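Local coordinates for protein fructuronate-tagaturonate epimerase UxaE from Cohnella laeviribosi in complex with 1 glycerol (Cohnella laeviribosi, PDB 6IL9) that probably interconverts fructuronate and tagaturonate as a zinc-containing TIM-barrel epimerase, at residues R21-S26 with R30-K35; Y51-G56 with N76-F81; K63-E66 with E70-L73; A141-V146 with E153-D158. One frame throughout, in Å; residues are numbered along the deposited sequence.

Contact 1 (R21-S26 with R30-K35)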
loop_
_atom_site.group_PDB
_atom_site.type_symbol
_atom_site.label_atom_id
_atom_site.label_comp_id
_atom_site.label_asym_id
_atom_site.label_seq_id
_atom_site.Cartn_x
_atom_site.Cartn_y
_atom_site.Cartn_z
ATOM N N ARG A 21 -14.025 -15.667 15.204
ATOM C CA ARG A 21 -12.655 -16.119 15.011
ATOM C C ARG A 21 -11.659 -15.410 15.923
ATOM O O ARG A 21 -10.452 -15.649 15.802
ATOM C CB ARG A 21 -12.249 -15.927 13.546
ATOM C CG ARG A 21 -13.067 -16.743 12.548
ATOM C CD ARG A 21 -12.636 -16.406 11.120
ATOM N NE ARG A 21 -13.350 -17.161 10.088
ATOM C CZ ARG A 21 -12.848 -18.208 9.432
ATOM N NH1 ARG A 21 -11.625 -18.655 9.699
ATOM N NH2 ARG A 21 -13.573 -18.813 8.503
ATOM N N SER A 22 -12.127 -14.569 16.854
ATOM C CA SER A 22 -11.243 -13.755 17.673
ATOM C C SER A 22 -10.871 -14.399 19.002
ATOM O O SER A 22 -10.141 -13.781 19.783
ATOM C CB SER A 22 -11.885 -12.385 17.955
ATOM O OG SER A 22 -12.967 -12.526 18.873
ATOM N N ARG A 23 -11.361 -15.598 19.294
ATOM C CA ARG A 23 -11.097 -16.216 20.588
ATOM C C ARG A 23 -9.681 -16.773 20.606
ATOM O O ARG A 23 -9.339 -17.637 19.792
ATOM C CB ARG A 23 -12.113 -17.317 20.868
ATOM C CG ARG A 23 -13.501 -16.785 21.131
ATOM C CD ARG A 23 -14.484 -17.919 21.308
ATOM N NE ARG A 23 -15.827 -17.431 21.600
ATOM C CZ ARG A 23 -16.795 -17.317 20.698
ATOM N NH1 ARG A 23 -16.571 -17.652 19.432
ATOM N NH2 ARG A 23 -17.988 -16.864 21.063
ATOM N N HIS A 24 -8.862 -16.273 21.531
ATOM C CA HIS A 24 -7.492 -16.736 21.702
ATOM C C HIS A 24 -7.205 -16.900 23.187
ATOM O O HIS A 24 -8.003 -16.508 24.044
ATOM C CB HIS A 24 -6.500 -15.779 21.033
ATOM C CG HIS A 24 -6.668 -15.712 19.549
ATOM N ND1 HIS A 24 -7.530 -14.828 18.935
ATOM C CD2 HIS A 24 -6.127 -16.462 18.559
ATOM C CE1 HIS A 24 -7.499 -15.025 17.629
ATOM N NE2 HIS A 24 -6.651 -16.008 17.374
ATOM N N GLU A 25 -6.061 -17.512 23.487
ATOM C CA GLU A 25 -5.731 -17.872 24.856
ATOM C C GLU A 25 -4.222 -17.815 25.041
ATOM O O GLU A 25 -3.473 -18.295 24.187
ATOM C CB GLU A 25 -6.254 -19.274 25.182
ATOM C CG GLU A 25 -5.773 -19.845 26.498
ATOM C CD GLU A 25 -6.799 -20.774 27.115
ATOM O OE1 GLU A 25 -6.821 -20.900 28.363
ATOM O OE2 GLU A 25 -7.584 -21.375 26.343
ATOM N N SER A 26 -3.785 -17.218 26.147
ATOM C CA SER A 26 -2.372 -17.185 26.523
ATOM C C SER A 26 -2.274 -17.528 28.002
ATOM O O SER A 26 -2.670 -16.723 28.851
ATOM C CB SER A 26 -1.742 -15.822 26.235
ATOM O OG SER A 26 -0.394 -15.777 26.684
ATOM N N ARG A 30 -8.114 -15.943 28.743
ATOM C CA ARG A 30 -8.871 -16.010 27.501
ATOM C C ARG A 30 -9.179 -14.596 27.022
ATOM O O ARG A 30 -9.499 -13.720 27.826
ATOM C CB ARG A 30 -10.175 -16.779 27.703
ATOM C CG ARG A 30 -10.048 -18.280 27.560
ATOM C CD ARG A 30 -11.130 -18.985 28.362
ATOM N NE ARG A 30 -10.993 -18.720 29.793
ATOM C CZ ARG A 30 -11.919 -18.129 30.542
ATOM N NH1 ARG A 30 -13.068 -17.736 30.005
ATOM N NH2 ARG A 30 -11.696 -17.935 31.836
ATOM N N VAL A 31 -9.064 -14.367 25.717
ATOM C CA VAL A 31 -9.339 -13.052 25.147
ATOM C C VAL A 31 -10.174 -13.230 23.887
ATOM O O VAL A 31 -9.977 -14.183 23.124
ATOM C CB VAL A 31 -8.046 -12.271 24.830
ATOM C CG1 VAL A 31 -7.365 -11.809 26.111
ATOM C CG2 VAL A 31 -7.104 -13.125 24.008
ATOM N N GLN A 32 -11.116 -12.311 23.679
ATOM C CA GLN A 32 -11.901 -12.266 22.453
ATOM C C GLN A 32 -12.174 -10.809 22.122
ATOM O O GLN A 32 -11.924 -9.916 22.931
ATOM C CB GLN A 32 -13.212 -13.041 22.593
ATOM C CG GLN A 32 -14.181 -12.432 23.580
ATOM C CD GLN A 32 -15.367 -13.337 23.838
ATOM O OE1 GLN A 32 -15.277 -14.558 23.689
ATOM N NE2 GLN A 32 -16.492 -12.746 24.211
ATOM N N MET A 33 -12.685 -10.575 20.911
ATOM C CA MET A 33 -13.072 -9.245 20.460
ATOM C C MET A 33 -14.584 -9.180 20.287
ATOM O O MET A 33 -15.216 -10.150 19.851
ATOM C CB MET A 33 -12.386 -8.885 19.134
ATOM C CG MET A 33 -12.526 -7.424 18.741
ATOM S SD MET A 33 -11.575 -6.951 17.253
ATOM C CE MET A 33 -9.991 -7.717 17.783
ATOM N N ILE A 34 -15.158 -8.029 20.639
ATOM C CA ILE A 34 -16.587 -7.798 20.565
ATOM C C ILE A 34 -16.821 -6.448 19.906
ATOM O O ILE A 34 -15.898 -5.658 19.701
ATOM C CB ILE A 34 -17.257 -7.823 21.957
ATOM C CG1 ILE A 34 -16.731 -6.659 22.802
ATOM C CG2 ILE A 34 -17.008 -9.155 22.648
ATOM C CD1 ILE A 34 -17.565 -6.376 24.054
ATOM N N LYS A 35 -18.086 -6.177 19.603
ATOM C CA LYS A 35 -18.483 -4.847 19.169
ATOM C C LYS A 35 -19.719 -4.440 19.947
ATOM O O LYS A 35 -20.696 -5.191 19.983
ATOM C CB LYS A 35 -18.765 -4.801 17.669
ATOM C CG LYS A 35 -19.050 -3.387 17.180
ATOM C CD LYS A 35 -19.102 -3.349 15.673
ATOM C CE LYS A 35 -19.321 -1.939 15.154
ATOM N NZ LYS A 35 -19.472 -2.004 13.671
#
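His24 and Val31 satisfy each other's main-chain groups from opposite strands, as a hydrogen-bonded antiparallel pair. His24 N donates to Val31 O at 2.9 Å along an almost straight path of 174°, and Val31 N returns the bond to His24 O at 2.9 Å. Each carbonyl is also approached by a CA-H group: that of Arg23 at Val31 O, and that of Arg30 at His24 O. Toward Met33 the pairing changes character, because a side chain supplies the acceptor. Met33 N donates to Ser22 OG at 2.8 Å; the hydroxyl, wedged between its own backbone N and carbonyl carbon (chi1 72°), is aimed at the facing strand. Ser22 OG bonds in addition to Tyr19 O, so it both accepts and donates. Ser22 O takes a weak bond from His24 ND1 at 2.9 Å, while the CA-H of Gln32 points straight at it, with CA 3.5 Å away.

The side chains nearer the solvent are held less firmly. Gln32 OE1 lies obliquely 3.6 Å from Arg23 NE without a hydrogen bond, and Glu25 runs alongside Arg30, with Glu25 CD 4.1 Å from Arg30 CG and the charged ends apart. On the other face Val31 CG2 rests 3.5 Å from His24 O. The whole is a beta hairpin at the margin of a five-stranded antiparallel sheet, its outer strand interrupted where the serine hydroxyl stands in for a main-chain acceptor.

Contact 2 (Y51-G56 with N76-F81); sequences YDELRG and NRHFPF
Glu53 OE1 is gripped by three N-H groups, two from Arg77 and one from His78, in a side-on salt bridge joined to a His-carboxylate hydrogen bond. The cluster ties together the C-terminal turns of helices 49-53 and 69-78, which pack beside the antiparallel sheet.

The hydrogen bond from the imidazole is short and straight: His78 NE2 reaches Glu53 OE1 at 2.6 Å with an angle of 177°. The oxygen lies in the plane of the ring, yet the ring meets it from above the carboxylate plane. The far nitrogen, ND1, is bonded to Ser26 OG, so the imidazole is held at both ends and its rotation is fixed.

The ionic part comes from Arg77, whose NH1 stands 2.8 Å and NE 3.0 Å from Glu53 OE1. Both nitrogens converge on this single oxygen, which sits at the guanidinium edge and close to its plane, while the carboxylate is turned 59° away from that plane. The bend of the arginine at chi3 (52°) swings its side-on edge round to the glutamate. The carboxylate would tend to favour a protonated His78, whereas the adjacent positive charge of Arg77 would tend to work against it, so the net effect on the imidazole is probably modest.

The solvent-mediated part uses the second oxygen. One water donates to Glu53 OE2 at 2.7 Å and accepts a weak bond from Arg77 NE at 3.2 Å.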
loop_
_atom_site.group_PDB
_atom_site.type_symbol
_atom_site.label_atom_id
_atom_site.label_comp_id
_atom_site.label_asym_id
_atom_site.label_seq_id
_atom_site.Cartn_x
_atom_site.Cartn_y
_atom_site.Cartn_z
ATOM N N TYR A 51 -3.913 -11.129 31.185
ATOM C CA TYR A 51 -4.967 -10.357 31.842
ATOM C C TYR A 51 -4.397 -9.144 32.570
ATOM O O TYR A 51 -4.977 -8.052 32.529
ATOM C CB TYR A 51 -5.747 -11.248 32.815
ATOM C CG TYR A 51 -6.946 -10.576 33.472
ATOM C CD1 TYR A 51 -6.793 -9.738 34.579
ATOM C CD2 TYR A 51 -8.233 -10.787 32.987
ATOM C CE1 TYR A 51 -7.885 -9.126 35.177
ATOM C CE2 TYR A 51 -9.331 -10.183 33.583
ATOM C CZ TYR A 51 -9.150 -9.354 34.676
ATOM O OH TYR A 51 -10.242 -8.754 35.262
ATOM N N ASP A 52 -3.259 -9.319 33.248
ATOM C CA ASP A 52 -2.716 -8.242 34.070
ATOM C C ASP A 52 -2.175 -7.108 33.215
ATOM O O ASP A 52 -2.268 -5.935 33.600
ATOM C CB ASP A 52 -1.617 -8.784 34.984
ATOM C CG ASP A 52 -2.111 -9.879 35.904
ATOM O OD1 ASP A 52 -3.298 -9.851 36.285
ATOM O OD2 ASP A 52 -1.308 -10.768 36.252
ATOM N N GLU A 53 -1.603 -7.436 32.052
ATOM C CA GLU A 53 -0.918 -6.436 31.242
ATOM C C GLU A 53 -1.881 -5.628 30.381
ATOM O O GLU A 53 -1.612 -4.457 30.092
ATOM C CB GLU A 53 0.144 -7.114 30.373
ATOM C CG GLU A 53 1.332 -7.635 31.182
ATOM C CD GLU A 53 2.147 -8.689 30.452
ATOM O OE1 GLU A 53 2.036 -8.792 29.211
ATOM O OE2 GLU A 53 2.900 -9.425 31.133
ATOM N N LEU A 54 -2.996 -6.219 29.972
ATOM C CA LEU A 54 -4.006 -5.452 29.257
ATOM C C LEU A 54 -4.573 -4.355 30.149
ATOM O O LEU A 54 -4.768 -4.543 31.355
ATOM C CB LEU A 54 -5.126 -6.369 28.771
ATOM C CG LEU A 54 -4.720 -7.348 27.673
ATOM C CD1 LEU A 54 -5.763 -8.452 27.534
ATOM C CD2 LEU A 54 -4.533 -6.594 26.360
ATOM N N ARG A 55 -4.815 -3.196 29.551
ATOM C CA ARG A 55 -5.412 -2.059 30.233
ATOM C C ARG A 55 -6.890 -1.997 29.872
ATOM O O ARG A 55 -7.245 -1.940 28.689
ATOM C CB ARG A 55 -4.700 -0.759 29.851
ATOM C CG ARG A 55 -5.149 0.459 30.643
ATOM C CD ARG A 55 -3.998 1.444 30.853
ATOM N NE ARG A 55 -4.400 2.824 30.587
ATOM C CZ ARG A 55 -3.777 3.893 31.074
ATOM N NH1 ARG A 55 -4.213 5.111 30.778
ATOM N NH2 ARG A 55 -2.720 3.744 31.862
ATOM N N GLY A 56 -7.744 -2.016 30.888
ATOM C CA GLY A 56 -9.168 -1.929 30.652
ATOM C C GLY A 56 -9.917 -1.770 31.954
ATOM O O GLY A 56 -9.320 -1.585 33.015
ATOM N N ASN A 76 1.004 -8.199 20.920
ATOM C CA ASN A 76 2.213 -8.575 20.193
ATOM C C ASN A 76 3.096 -9.494 21.028
ATOM O O ASN A 76 3.694 -10.440 20.502
ATOM C CB ASN A 76 3.010 -7.329 19.804
ATOM C CG ASN A 76 2.468 -6.615 18.567
ATOM O OD1 ASN A 76 2.912 -5.510 18.268
ATOM N ND2 ASN A 76 1.526 -7.230 17.853
ATOM N N ARG A 77 3.200 -9.221 22.334
ATOM C CA ARG A 77 4.080 -10.018 23.183
ATOM C C ARG A 77 3.560 -11.438 23.368
ATOM O O ARG A 77 4.348 -12.389 23.416
ATOM C CB ARG A 77 4.266 -9.337 24.538
ATOM C CG ARG A 77 5.025 -10.203 25.555
ATOM C CD ARG A 77 5.507 -9.401 26.760
ATOM N NE ARG A 77 4.435 -8.629 27.390
ATOM C CZ ARG A 77 4.217 -7.334 27.175
ATOM N NH1 ARG A 77 3.214 -6.712 27.792
ATOM N NH2 ARG A 77 4.999 -6.661 26.339
ATOM N N HIS A 78 2.242 -11.607 23.465
ATOM C CA HIS A 78 1.664 -12.909 23.763
ATOM C C HIS A 78 1.207 -13.673 22.526
ATOM O O HIS A 78 0.990 -14.886 22.610
ATOM C CB HIS A 78 0.483 -12.747 24.729
ATOM C CG HIS A 78 0.873 -12.175 26.058
ATOM N ND1 HIS A 78 1.080 -12.958 27.174
ATOM C CD2 HIS A 78 1.107 -10.898 26.446
ATOM C CE1 HIS A 78 1.421 -12.189 28.192
ATOM N NE2 HIS A 78 1.443 -10.934 27.779
ATOM N N PHE A 79 1.054 -13.004 21.387
ATOM C CA PHE A 79 0.556 -13.633 20.167
ATOM C C PHE A 79 1.447 -13.202 19.012
ATOM O O PHE A 79 1.191 -12.184 18.353
ATOM C CB PHE A 79 -0.906 -13.268 19.926
ATOM C CG PHE A 79 -1.814 -13.672 21.047
ATOM C CD1 PHE A 79 -2.207 -14.991 21.188
ATOM C CD2 PHE A 79 -2.260 -12.734 21.972
ATOM C CE1 PHE A 79 -3.045 -15.372 22.222
ATOM C CE2 PHE A 79 -3.098 -13.111 23.013
ATOM C CZ PHE A 79 -3.489 -14.435 23.136
ATOM N N PRO A 80 2.515 -13.956 18.741
ATOM C CA PRO A 80 3.457 -13.542 17.690
ATOM C C PRO A 80 2.825 -13.358 16.315
ATOM O O PRO A 80 3.342 -12.559 15.524
ATOM C CB PRO A 80 4.491 -14.678 17.696
ATOM C CG PRO A 80 4.456 -15.179 19.123
ATOM C CD PRO A 80 3.014 -15.106 19.521
ATOM N N PHE A 81 1.730 -14.059 15.996
ATOM C CA PHE A 81 1.136 -13.873 14.673
ATOM C C PHE A 81 0.577 -12.466 14.470
ATOM O O PHE A 81 0.296 -12.095 13.324
ATOM C CB PHE A 81 0.044 -14.920 14.408
ATOM C CG PHE A 81 -1.247 -14.665 15.141
ATOM C CD1 PHE A 81 -2.280 -13.949 14.539
ATOM C CD2 PHE A 81 -1.436 -15.154 16.424
ATOM C CE1 PHE A 81 -3.467 -13.715 15.207
ATOM C CE2 PHE A 81 -2.623 -14.919 17.107
ATOM C CZ PHE A 81 -3.642 -14.203 16.499
HETATM O O HOH W 1 4.724 -10.767 29.728
#

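Contact 3 (K63-E66 with E70-L73); sequences KLCE and ENRL
Asn71 ND2 donates to Glu66 O at 3.1 Å, and this side-chain-to-backbone bond braces the tight strand-to-helix connection between strand 62-66 and helix 69-78. The bond is nearly straight at 173°. The carbonyl oxygen lies in the plane of the asparagine amide, and ND2 in turn lies in the plane of the carbonyl, so the two flat groups meet in good mutual alignment. With CG anti to its own carbonyl carbon (chi1 -80°), the amide leaves the first turn of the helix and reaches back to the end of the strand.

Both ends of the buried amide are employed: Asn71 OD1 accepts from Arg55 N, which ties the segment following helix 49-53 to the same side chain. A leucine in place of Asn71 would probably leave Glu66 O and Arg55 N without their partners, and the connection less firmly fixed. The backbone is held as well, since Asn71 N bonds to Ser68 OG, and Tyr144 of helix 135-149 packs against the asparagine.

The two strand residues behave differently. Glu66 offers its main chain to the contact, but its exposed carboxylate leads away to a salt bridge with Arg39. Cys65 faces the helix from the buried side, and it meets the amide through carbon and not sulfur: its CB lies 3.5 Å from Asn71 ND2.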
loop_
_atom_site.group_PDB
_atom_site.type_symbol
_atom_site.label_atom_id
_atom_site.label_comp_id
_atom_site.label_asym_id
_atom_site.label_seq_id
_atom_site.Cartn_x
_atom_site.Cartn_y
_atom_site.Cartn_z
ATOM N N LYS A 63 -12.301 -8.121 32.022
ATOM C CA LYS A 63 -11.684 -6.841 31.704
ATOM C C LYS A 63 -12.085 -6.431 30.294
ATOM O O LYS A 63 -11.888 -7.197 29.347
ATOM C CB LYS A 63 -10.158 -6.914 31.827
ATOM C CG LYS A 63 -9.480 -5.569 31.714
ATOM C CD LYS A 63 -7.958 -5.675 31.821
ATOM C CE LYS A 63 -7.525 -5.946 33.258
ATOM N NZ LYS A 63 -6.074 -5.684 33.462
ATOM N N LEU A 64 -12.660 -5.234 30.169
ATOM C CA LEU A 64 -13.071 -4.658 28.894
ATOM C C LEU A 64 -12.036 -3.627 28.459
ATOM O O LEU A 64 -11.804 -2.642 29.167
ATOM C CB LEU A 64 -14.444 -4.006 29.023
ATOM C CG LEU A 64 -15.022 -3.388 27.752
ATOM C CD1 LEU A 64 -15.424 -4.508 26.811
ATOM C CD2 LEU A 64 -16.216 -2.504 28.090
ATOM N N CYS A 65 -11.440 -3.831 27.283
ATOM C CA CYS A 65 -10.278 -3.062 26.859
ATOM C C CYS A 65 -10.519 -2.407 25.511
ATOM O O CYS A 65 -11.042 -3.039 24.587
ATOM C CB CYS A 65 -9.023 -3.942 26.742
ATOM S SG CYS A 65 -8.765 -5.068 28.122
ATOM N N GLU A 66 -10.100 -1.152 25.401
ATOM C CA GLU A 66 -10.119 -0.451 24.130
ATOM C C GLU A 66 -9.029 -0.995 23.213
ATOM O O GLU A 66 -8.014 -1.529 23.662
ATOM C CB GLU A 66 -9.900 1.044 24.349
ATOM C CG GLU A 66 -10.875 1.654 25.329
ATOM C CD GLU A 66 -12.057 2.275 24.630
ATOM O OE1 GLU A 66 -12.183 2.086 23.399
ATOM O OE2 GLU A 66 -12.851 2.960 25.308
ATOM N N GLU A 70 -1.251 0.687 23.169
ATOM C CA GLU A 70 -0.561 -0.030 24.234
ATOM C C GLU A 70 -1.064 -1.462 24.356
ATOM O O GLU A 70 -0.272 -2.381 24.588
ATOM C CB GLU A 70 -0.706 0.720 25.564
ATOM C CG GLU A 70 0.214 1.940 25.689
ATOM C CD GLU A 70 1.710 1.615 25.537
ATOM O OE1 GLU A 70 2.162 0.548 26.020
ATOM O OE2 GLU A 70 2.435 2.438 24.930
ATOM N N ASN A 71 -2.377 -1.677 24.189
ATOM C CA ASN A 71 -2.899 -3.034 24.248
ATOM C C ASN A 71 -2.483 -3.844 23.028
ATOM O O ASN A 71 -2.373 -5.071 23.114
ATOM C CB ASN A 71 -4.419 -3.007 24.394
ATOM C CG ASN A 71 -4.857 -2.742 25.825
ATOM O OD1 ASN A 71 -4.096 -2.975 26.773
ATOM N ND2 ASN A 71 -6.086 -2.253 25.990
ATOM N N ARG A 72 -2.233 -3.183 21.893
ATOM C CA ARG A 72 -1.695 -3.904 20.743
ATOM C C ARG A 72 -0.299 -4.430 21.042
ATOM O O ARG A 72 0.052 -5.546 20.640
ATOM C CB ARG A 72 -1.675 -3.004 19.504
ATOM C CG ARG A 72 -1.393 -3.750 18.210
ATOM C CD ARG A 72 0.105 -3.724 17.849
ATOM N NE ARG A 72 0.497 -2.414 17.345
ATOM C CZ ARG A 72 1.704 -2.114 16.878
ATOM N NH1 ARG A 72 2.661 -3.032 16.855
ATOM N NH2 ARG A 72 1.948 -0.890 16.436
ATOM N N LEU A 73 0.509 -3.647 21.753
ATOM C CA LEU A 73 1.850 -4.112 22.092
ATOM C C LEU A 73 1.784 -5.296 23.045
ATOM O O LEU A 73 2.589 -6.227 22.947
ATOM C CB LEU A 73 2.666 -2.967 22.691
ATOM C CG LEU A 73 2.817 -1.736 21.791
ATOM C CD1 LEU A 73 3.563 -0.616 22.494
ATOM C CD2 LEU A 73 3.534 -2.123 20.508
#

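Contact 4 (A141-V146 with E153-D158); sequences AAAYAV and EGYGAD
The ring of Tyr155 is pressed against one side of helix 135-149, where Ala142, Ala143 and Val146 form a shallow apolar seat. This is the tight part of the contact. Ala142 CB touches CE2 of Tyr155 at 3.6 Å, and the carbonyl carbon of Ala142 lies over a face of the ring. On the other flank Val146 crosses the tyrosine at about a right angle, with CG1 3.7 Å from CD1 and CG2 3.8 Å from CE1 of Tyr155. Farther out, Ala143 CB meets Tyr155 OH at 3.5 Å. The ring is thrown toward the helix because CG stands between the backbone N and the carbonyl carbon (chi1 74°).

Away from this ring the segments part. Gly154 and Gly156 barely take part, Ala157 faces the helix without reaching it, and Glu153 lies at the exposed end. Gly154 has a phi of 108°, at which a beta carbon would be jammed against Glu153 O.

The helix and strand belong to the TIM barrel: helix 135-149 follows strand 117-124 and leads into strand 156-162, completing a beta-alpha-beta crossover, and the latter strand goes on to the zinc ligand His161. A serine in place of Tyr155 would probably open a gap against Ala142 and Val146 and leave Thr82 O without its phenolic partner. No hydrogen bond joins the two segments, so shape and apolar burial hold helix to strand, while the bond from the hydroxyl to Thr82 O anchors the outer end of the ring.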
loop_
_atom_site.group_PDB
_atom_site.type_symbol
_atom_site.label_atom_id
_atom_site.label_comp_id
_atom_site.label_asym_id
_atom_site.label_seq_id
_atom_site.Cartn_x
_atom_site.Cartn_y
_atom_site.Cartn_z
ATOM N N ALA A 141 -3.984 -1.205 13.338
ATOM C CA ALA A 141 -5.173 -1.678 12.636
ATOM C C ALA A 141 -4.938 -3.052 12.022
ATOM O O ALA A 141 -5.813 -3.920 12.075
ATOM C CB ALA A 141 -5.588 -0.665 11.562
ATOM N N ALA A 142 -3.740 -3.278 11.461
ATOM C CA ALA A 142 -3.430 -4.581 10.875
ATOM C C ALA A 142 -3.323 -5.673 11.936
ATOM O O ALA A 142 -3.804 -6.792 11.728
ATOM C CB ALA A 142 -2.127 -4.503 10.073
ATOM N N ALA A 143 -2.680 -5.375 13.070
ATOM C CA ALA A 143 -2.530 -6.380 14.120
ATOM C C ALA A 143 -3.879 -6.773 14.699
ATOM O O ALA A 143 -4.143 -7.958 14.943
ATOM C CB ALA A 143 -1.613 -5.858 15.233
ATOM N N TYR A 144 -4.742 -5.793 14.939
ATOM C CA TYR A 144 -6.059 -6.110 15.471
ATOM C C TYR A 144 -6.904 -6.849 14.445
ATOM O O TYR A 144 -7.759 -7.664 14.813
ATOM C CB TYR A 144 -6.744 -4.828 15.930
ATOM C CG TYR A 144 -6.313 -4.351 17.302
ATOM C CD1 TYR A 144 -6.472 -5.164 18.418
ATOM C CD2 TYR A 144 -5.767 -3.091 17.480
ATOM C CE1 TYR A 144 -6.095 -4.731 19.676
ATOM C CE2 TYR A 144 -5.375 -2.651 18.742
ATOM C CZ TYR A 144 -5.553 -3.474 19.826
ATOM O OH TYR A 144 -5.178 -3.023 21.075
ATOM N N ALA A 145 -6.677 -6.581 13.159
ATOM C CA ALA A 145 -7.421 -7.270 12.114
ATOM C C ALA A 145 -7.097 -8.759 12.086
ATOM O O ALA A 145 -8.003 -9.595 11.996
ATOM C CB ALA A 145 -7.124 -6.637 10.757
ATOM N N VAL A 146 -5.810 -9.119 12.137
ATOM C CA VAL A 146 -5.509 -10.551 12.072
ATOM C C VAL A 146 -5.947 -11.239 13.355
ATOM O O VAL A 146 -6.297 -12.422 13.339
ATOM C CB VAL A 146 -4.022 -10.832 11.771
ATOM C CG1 VAL A 146 -3.642 -10.281 10.410
ATOM C CG2 VAL A 146 -3.110 -10.288 12.872
ATOM N N GLU A 153 -1.356 -16.824 9.537
ATOM C CA GLU A 153 -0.389 -17.108 8.484
ATOM C C GLU A 153 0.678 -16.032 8.334
ATOM O O GLU A 153 1.688 -16.282 7.672
ATOM C CB GLU A 153 -1.105 -17.291 7.144
ATOM C CG GLU A 153 -1.765 -18.646 6.980
ATOM C CD GLU A 153 -2.934 -18.841 7.911
ATOM O OE1 GLU A 153 -3.785 -17.929 7.996
ATOM O OE2 GLU A 153 -3.005 -19.906 8.565
ATOM N N GLY A 154 0.480 -14.856 8.900
ATOM C CA GLY A 154 1.480 -13.801 8.834
ATOM C C GLY A 154 1.067 -12.664 7.918
ATOM O O GLY A 154 0.485 -12.877 6.848
ATOM N N TYR A 155 1.385 -11.443 8.330
ATOM C CA TYR A 155 1.132 -10.259 7.521
ATOM C C TYR A 155 2.352 -9.352 7.580
ATOM O O TYR A 155 3.146 -9.408 8.522
ATOM C CB TYR A 155 -0.121 -9.490 7.993
ATOM C CG TYR A 155 0.101 -8.731 9.279
ATOM C CD1 TYR A 155 -0.068 -9.355 10.509
ATOM C CD2 TYR A 155 0.471 -7.386 9.267
ATOM C CE1 TYR A 155 0.151 -8.665 11.691
ATOM C CE2 TYR A 155 0.697 -6.700 10.433
ATOM C CZ TYR A 155 0.535 -7.345 11.641
ATOM O OH TYR A 155 0.760 -6.642 12.801
ATOM N N GLY A 156 2.482 -8.506 6.561
ATOM C CA GLY A 156 3.581 -7.568 6.479
ATOM C C GLY A 156 3.189 -6.119 6.698
ATOM O O GLY A 156 2.009 -5.764 6.640
ATOM N N ALA A 157 4.183 -5.267 6.936
ATOM C CA ALA A 157 3.984 -3.836 7.146
ATOM C C ALA A 157 5.006 -3.073 6.319
ATOM O O ALA A 157 6.215 -3.263 6.499
ATOM C CB ALA A 157 4.118 -3.468 8.632
ATOM N N ASP A 158 4.520 -2.203 5.429
ATOM C CA ASP A 158 5.321 -1.520 4.419
ATOM C C ASP A 158 5.382 -0.030 4.736
ATOM O O ASP A 158 4.342 0.637 4.824
ATOM C CB ASP A 158 4.706 -1.764 3.034
ATOM C CG ASP A 158 5.417 -1.038 1.900
ATOM O OD1 ASP A 158 6.572 -0.574 2.045
ATOM O OD2 ASP A 158 4.788 -0.966 0.819
#

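In the fold
Contacts 1, 2 and 3 cluster around the antiparallel sheet, with centres about 26 to 28 Å from that of the chain, whereas contact 4 lies in the barrel, about 13 Å from it. Contact 3 is nested in the loop closed by contact 2; their centres are about 7 Å apart, both use helix 69-78, and Lys63 NZ probably bonds to Leu54 O at 2.7 Å. Contacts 1 and 2 meet through the rings of His24 and Phe81. Helix 135-149 joins the two regions: Met33 CE lies 3.7 Å from Tyr144 O, and Arg72 CG 3.7 Å from Ala143 CB. None of the four includes a zinc ligand; contact 4 is linked to the site through the strand bearing His161.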